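Local coordinates for short-chain type dehydrogenase/reductase (Mycobacterium ulcerans, PDB 3SVT), which probably works as an NAD-dependent oxidoreductase of the short-chain dehydrogenase/reductase family, built on a Rossmann fold, at residues S8-R12 with L31-A36; R12-G18 with A36-V41. All coordinates share one frame; numbering follows the deposited sequence.

Contact 1. Residues S8-R12 with L31-A36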
# COMPACT_ATOMS: atom_id res chain seq x y z
N SER B 8 -6.02 3.32 -31.41
CA SER B 8 -5.24 2.86 -32.58
C SER B 8 -3.74 2.86 -32.31
O SER B 8 -3.24 3.58 -31.44
CB SER B 8 -5.53 3.73 -33.80
OG SER B 8 -5.06 5.05 -33.58
N PHE B 9 -3.03 2.03 -33.07
CA PHE B 9 -1.57 1.94 -32.99
C PHE B 9 -0.92 2.12 -34.35
O PHE B 9 0.31 1.97 -34.47
CB PHE B 9 -1.16 0.60 -32.40
CG PHE B 9 -1.68 0.36 -31.03
CD1 PHE B 9 -0.98 0.77 -29.92
CD2 PHE B 9 -2.90 -0.27 -30.84
CE1 PHE B 9 -1.47 0.56 -28.64
CE2 PHE B 9 -3.40 -0.49 -29.57
CZ PHE B 9 -2.68 -0.07 -28.47
N GLN B 10 -1.71 2.45 -35.36
CA GLN B 10 -1.21 2.53 -36.72
C GLN B 10 -0.23 3.68 -36.85
O GLN B 10 -0.51 4.78 -36.40
CB GLN B 10 -2.36 2.68 -37.73
CG GLN B 10 -2.99 1.35 -38.10
CD GLN B 10 -3.90 1.44 -39.29
OE1 GLN B 10 -4.27 2.53 -39.74
NE2 GLN B 10 -4.28 0.28 -39.81
N ASP B 11 0.91 3.40 -37.48
CA ASP B 11 1.96 4.41 -37.72
C ASP B 11 2.62 4.90 -36.43
O ASP B 11 3.18 6.00 -36.38
CB ASP B 11 1.42 5.61 -38.51
CG ASP B 11 0.99 5.26 -39.91
OD1 ASP B 11 1.43 4.21 -40.44
OD2 ASP B 11 0.22 6.04 -40.49
N ARG B 12 2.57 4.09 -35.39
CA ARG B 12 3.31 4.38 -34.16
C ARG B 12 4.41 3.34 -34.03
O ARG B 12 4.23 2.22 -34.49
CB ARG B 12 2.39 4.36 -32.93
CG ARG B 12 1.32 5.45 -32.98
CD ARG B 12 0.49 5.50 -31.69
NE ARG B 12 -0.62 6.45 -31.81
CZ ARG B 12 -1.29 6.99 -30.79
NH1 ARG B 12 -0.98 6.68 -29.52
NH2 ARG B 12 -2.29 7.83 -31.03
N LEU B 31 0.99 -5.67 -31.00
CA LEU B 31 1.25 -4.34 -31.60
C LEU B 31 1.38 -4.40 -33.12
O LEU B 31 0.79 -3.57 -33.85
CB LEU B 31 2.51 -3.72 -30.99
CG LEU B 31 2.36 -3.26 -29.53
CD1 LEU B 31 3.71 -2.90 -28.91
CD2 LEU B 31 1.42 -2.09 -29.42
N VAL B 32 2.17 -5.35 -33.60
CA VAL B 32 2.35 -5.49 -35.05
C VAL B 32 1.00 -5.78 -35.70
O VAL B 32 0.66 -5.16 -36.73
CB VAL B 32 3.38 -6.58 -35.43
CG1 VAL B 32 3.40 -6.76 -36.94
CG2 VAL B 32 4.78 -6.20 -34.92
N ALA B 33 0.21 -6.66 -35.07
CA ALA B 33 -1.08 -7.02 -35.63
C ALA B 33 -2.01 -5.82 -35.65
O ALA B 33 -2.85 -5.71 -36.52
CB ALA B 33 -1.72 -8.21 -34.87
N ALA B 34 -1.82 -4.88 -34.72
CA ALA B 34 -2.64 -3.66 -34.70
C ALA B 34 -2.13 -2.58 -35.66
O ALA B 34 -2.71 -1.49 -35.70
CB ALA B 34 -2.74 -3.11 -33.26
N GLY B 35 -1.07 -2.86 -36.42
CA GLY B 35 -0.53 -1.90 -37.39
C GLY B 35 0.65 -1.07 -36.93
O GLY B 35 1.05 -0.10 -37.60
N ALA B 36 1.23 -1.43 -35.79
CA ALA B 36 2.41 -0.74 -35.25
C ALA B 36 3.73 -1.24 -35.85
O ALA B 36 3.83 -2.38 -36.34
CB ALA B 36 2.47 -0.86 -33.72

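Contact 2. Residues R12-G18 with A36-V41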
# COMPACT_ATOMS: atom_id res chain seq x y z
N ARG B 12 2.57 4.09 -35.39
CA ARG B 12 3.31 4.38 -34.16
C ARG B 12 4.41 3.34 -34.03
O ARG B 12 4.23 2.22 -34.49
CB ARG B 12 2.39 4.36 -32.93
CG ARG B 12 1.32 5.45 -32.98
CD ARG B 12 0.49 5.50 -31.69
NE ARG B 12 -0.62 6.45 -31.81
CZ ARG B 12 -1.29 6.99 -30.79
NH1 ARG B 12 -0.98 6.68 -29.52
NH2 ARG B 12 -2.29 7.83 -31.03
N THR B 13 5.50 3.73 -33.37
CA THR B 13 6.68 2.89 -33.22
C THR B 13 6.93 2.58 -31.76
O THR B 13 6.87 3.47 -30.92
CB THR B 13 7.93 3.55 -33.82
OG1 THR B 13 7.64 3.95 -35.17
CG2 THR B 13 9.13 2.56 -33.84
N TYR B 14 7.21 1.31 -31.47
CA TYR B 14 7.44 0.84 -30.10
C TYR B 14 8.69 -0.01 -29.99
O TYR B 14 9.03 -0.74 -30.91
CB TYR B 14 6.23 0.04 -29.60
CG TYR B 14 4.98 0.83 -29.64
CD1 TYR B 14 4.61 1.64 -28.58
CD2 TYR B 14 4.16 0.83 -30.78
CE1 TYR B 14 3.44 2.42 -28.64
CE2 TYR B 14 3.02 1.59 -30.85
CZ TYR B 14 2.66 2.39 -29.78
OH TYR B 14 1.50 3.15 -29.87
N LEU B 15 9.35 0.08 -28.83
CA LEU B 15 10.43 -0.82 -28.46
C LEU B 15 9.90 -1.86 -27.45
O LEU B 15 9.25 -1.52 -26.47
CB LEU B 15 11.58 -0.03 -27.83
CG LEU B 15 12.77 -0.88 -27.36
CD1 LEU B 15 13.55 -1.36 -28.60
CD2 LEU B 15 13.62 -0.07 -26.41
N VAL B 16 10.19 -3.13 -27.70
CA VAL B 16 9.83 -4.21 -26.77
C VAL B 16 11.05 -5.05 -26.38
O VAL B 16 11.69 -5.69 -27.24
CB VAL B 16 8.73 -5.10 -27.32
CG1 VAL B 16 8.35 -6.19 -26.29
CG2 VAL B 16 7.47 -4.23 -27.68
N THR B 17 11.39 -5.03 -25.10
CA THR B 17 12.55 -5.76 -24.59
C THR B 17 12.08 -7.14 -24.12
O THR B 17 10.93 -7.29 -23.65
CB THR B 17 13.30 -5.03 -23.44
OG1 THR B 17 12.55 -5.18 -22.23
CG2 THR B 17 13.52 -3.51 -23.78
N GLY B 18 12.95 -8.13 -24.27
CA GLY B 18 12.56 -9.53 -24.07
C GLY B 18 11.54 -9.94 -25.11
O GLY B 18 10.70 -10.80 -24.86
N ALA B 36 1.23 -1.43 -35.79
CA ALA B 36 2.41 -0.74 -35.25
C ALA B 36 3.73 -1.24 -35.85
O ALA B 36 3.83 -2.38 -36.34
CB ALA B 36 2.47 -0.86 -33.72
N SER B 37 4.75 -0.37 -35.77
CA SER B 37 6.15 -0.75 -35.95
C SER B 37 6.78 -1.08 -34.60
O SER B 37 6.73 -0.29 -33.66
CB SER B 37 6.92 0.38 -36.62
OG SER B 37 6.51 0.52 -37.96
N VAL B 38 7.36 -2.27 -34.52
CA VAL B 38 7.98 -2.72 -33.32
C VAL B 38 9.44 -3.11 -33.59
O VAL B 38 9.74 -3.74 -34.60
CB VAL B 38 7.25 -3.94 -32.76
CG1 VAL B 38 7.91 -4.40 -31.43
CG2 VAL B 38 5.76 -3.60 -32.53
N MET B 39 10.33 -2.72 -32.68
CA MET B 39 11.65 -3.32 -32.55
C MET B 39 11.66 -4.16 -31.27
O MET B 39 11.38 -3.64 -30.16
CB MET B 39 12.76 -2.27 -32.47
CG MET B 39 14.16 -2.87 -32.60
SD MET B 39 15.50 -1.67 -32.41
CE MET B 39 15.50 -0.95 -34.06
N ILE B 40 11.94 -5.44 -31.43
CA ILE B 40 12.18 -6.35 -30.31
C ILE B 40 13.68 -6.48 -30.04
O ILE B 40 14.47 -6.69 -30.96
CB ILE B 40 11.59 -7.75 -30.51
CG1 ILE B 40 12.05 -8.39 -31.84
CG2 ILE B 40 10.06 -7.69 -30.43
CD1 ILE B 40 11.58 -9.85 -32.02
N VAL B 41 14.08 -6.35 -28.79
CA VAL B 41 15.47 -6.54 -28.43
C VAL B 41 15.53 -7.63 -27.36
O VAL B 41 14.55 -7.89 -26.65
CB VAL B 41 16.10 -5.24 -27.94
CG1 VAL B 41 16.02 -4.16 -29.01
CG2 VAL B 41 15.46 -4.76 -26.64

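Contact 1. Residues S8-R12 with L31-A36
Phe9 is the bump of this contact, and the hollow it enters is shaped by Leu31, Ala34 and Ala36 at the end of a helix. Its ring lies beside two methyl groups: CD2 of Phe9 is 3.7 Å from CB of Ala34, and CD1 of Phe9 is 3.8 Å from CD2 of Leu31. Both methyls meet the ring obliquely, and the leucine crosses the phenylalanine at about a right angle. The ring gets there because CG of Phe9 stands anti to the carbonyl carbon (chi1 -60°), while CB of Phe9 rests against CB of Ala36 at 4.1 Å.

Gly35 ends the helix in a Schellman motif, with positive phi and the bonds Gly35 N to Val32 O and Ala36 N to Leu31 O. With no side chain on Gly35, CG of Gln10 settles against its backbone, 3.7 Å from Ala34 O and 4.1 Å from Gly35 CA. Facing this motif is a type II turn from Phe9 to Arg12, closed by Arg12 N to Phe9 O. No conventional hydrogen bond joins the two segments; instead CA of Gln10 approaches Gly35 O at 3.6 Å in a nearly straight CA-H...O contact (164°), and CA of Ala36 lies 3.5 Å from Phe9 O in a more bent one.

Arg12 leads away to a salt bridge with Asp240. Met235 and Leu238 of helix 227-238 pack on both Phe9 and Leu31, so that the turn before strand 13-17 and the end of helix 22-33 are joined to a third element.

Contact 2. Residues R12-G18 with A36-V41
Tyr14 presents the edge of its ring to Ala36, whose CB lies near the ring plane, 3.8 Å from CD2 of Tyr14; Ser37 O approaches the same ring obliquely. Outside the pair, Phe9, Leu31 and His93 also touch this side chain. Tyr14 belongs to the first strand of a Rossmann-type beta-alpha-beta unit, in which strands 13-17 and 37-42, joined through helix 22-33, run parallel; the axes of segments 13-17 and 37-41 approach to 4.7 Å, with 20° between their directions.

Their backbones are bonded in regular parallel fashion: Ser37 N to Arg12 O, Tyr14 N to Ser37 O, Met39 N to Tyr14 O, Val16 N to Met39 O and Val41 N to Val16 O. The bond from Val16 N to Met39 O is the straightest, at 2.8 Å and 173°. Gly18 N adds a weak bond to Val41 O as the first strand ends.

On the face of Tyr14, Val16 and Val38, toward helix 22-33, CG2 of Val16 meets CG1 of Val38 at 3.8 Å. The face carrying Thr13, Leu15 and Met39 turns to helix 75-89, where Thr13 OG1 is hydrogen-bonded to His89. Thr17 OG1, on that face too, is bonded to His97 and to Ala99 N, which ties the end of the strand to the neighbouring strand 94-97 and the residues after it.

CD1 of Leu15 reaches over to the second strand, 3.8 Å from CG1 of Val41, the side chain being extended from its backbone N at chi1 (179°) and turned at chi2. Beyond it, CG2 of Thr17 packs on CG2 of Val41 at 3.7 Å.

Contacts 1 and 2 have centres about 10 Å apart and share Arg12 and Ala36, the residues that lead into the two strands. Along the chain their segments alternate: 8-12 runs into 12-18, helix 22-33 follows, and its end at 31-36 continues into 36-41. Contact 1 thus lies at the end of the beta-alpha-beta unit where both strands of contact 2 begin. The two also touch directly, since CD1 of Phe9 lies 3.4 Å from OH of Tyr14 and CB of Leu31 is 3.6 Å from CG2 of Val38. Together they join the N-terminal turn and helix 22-33 to two interior strands of the parallel sheet of the Rossmann fold.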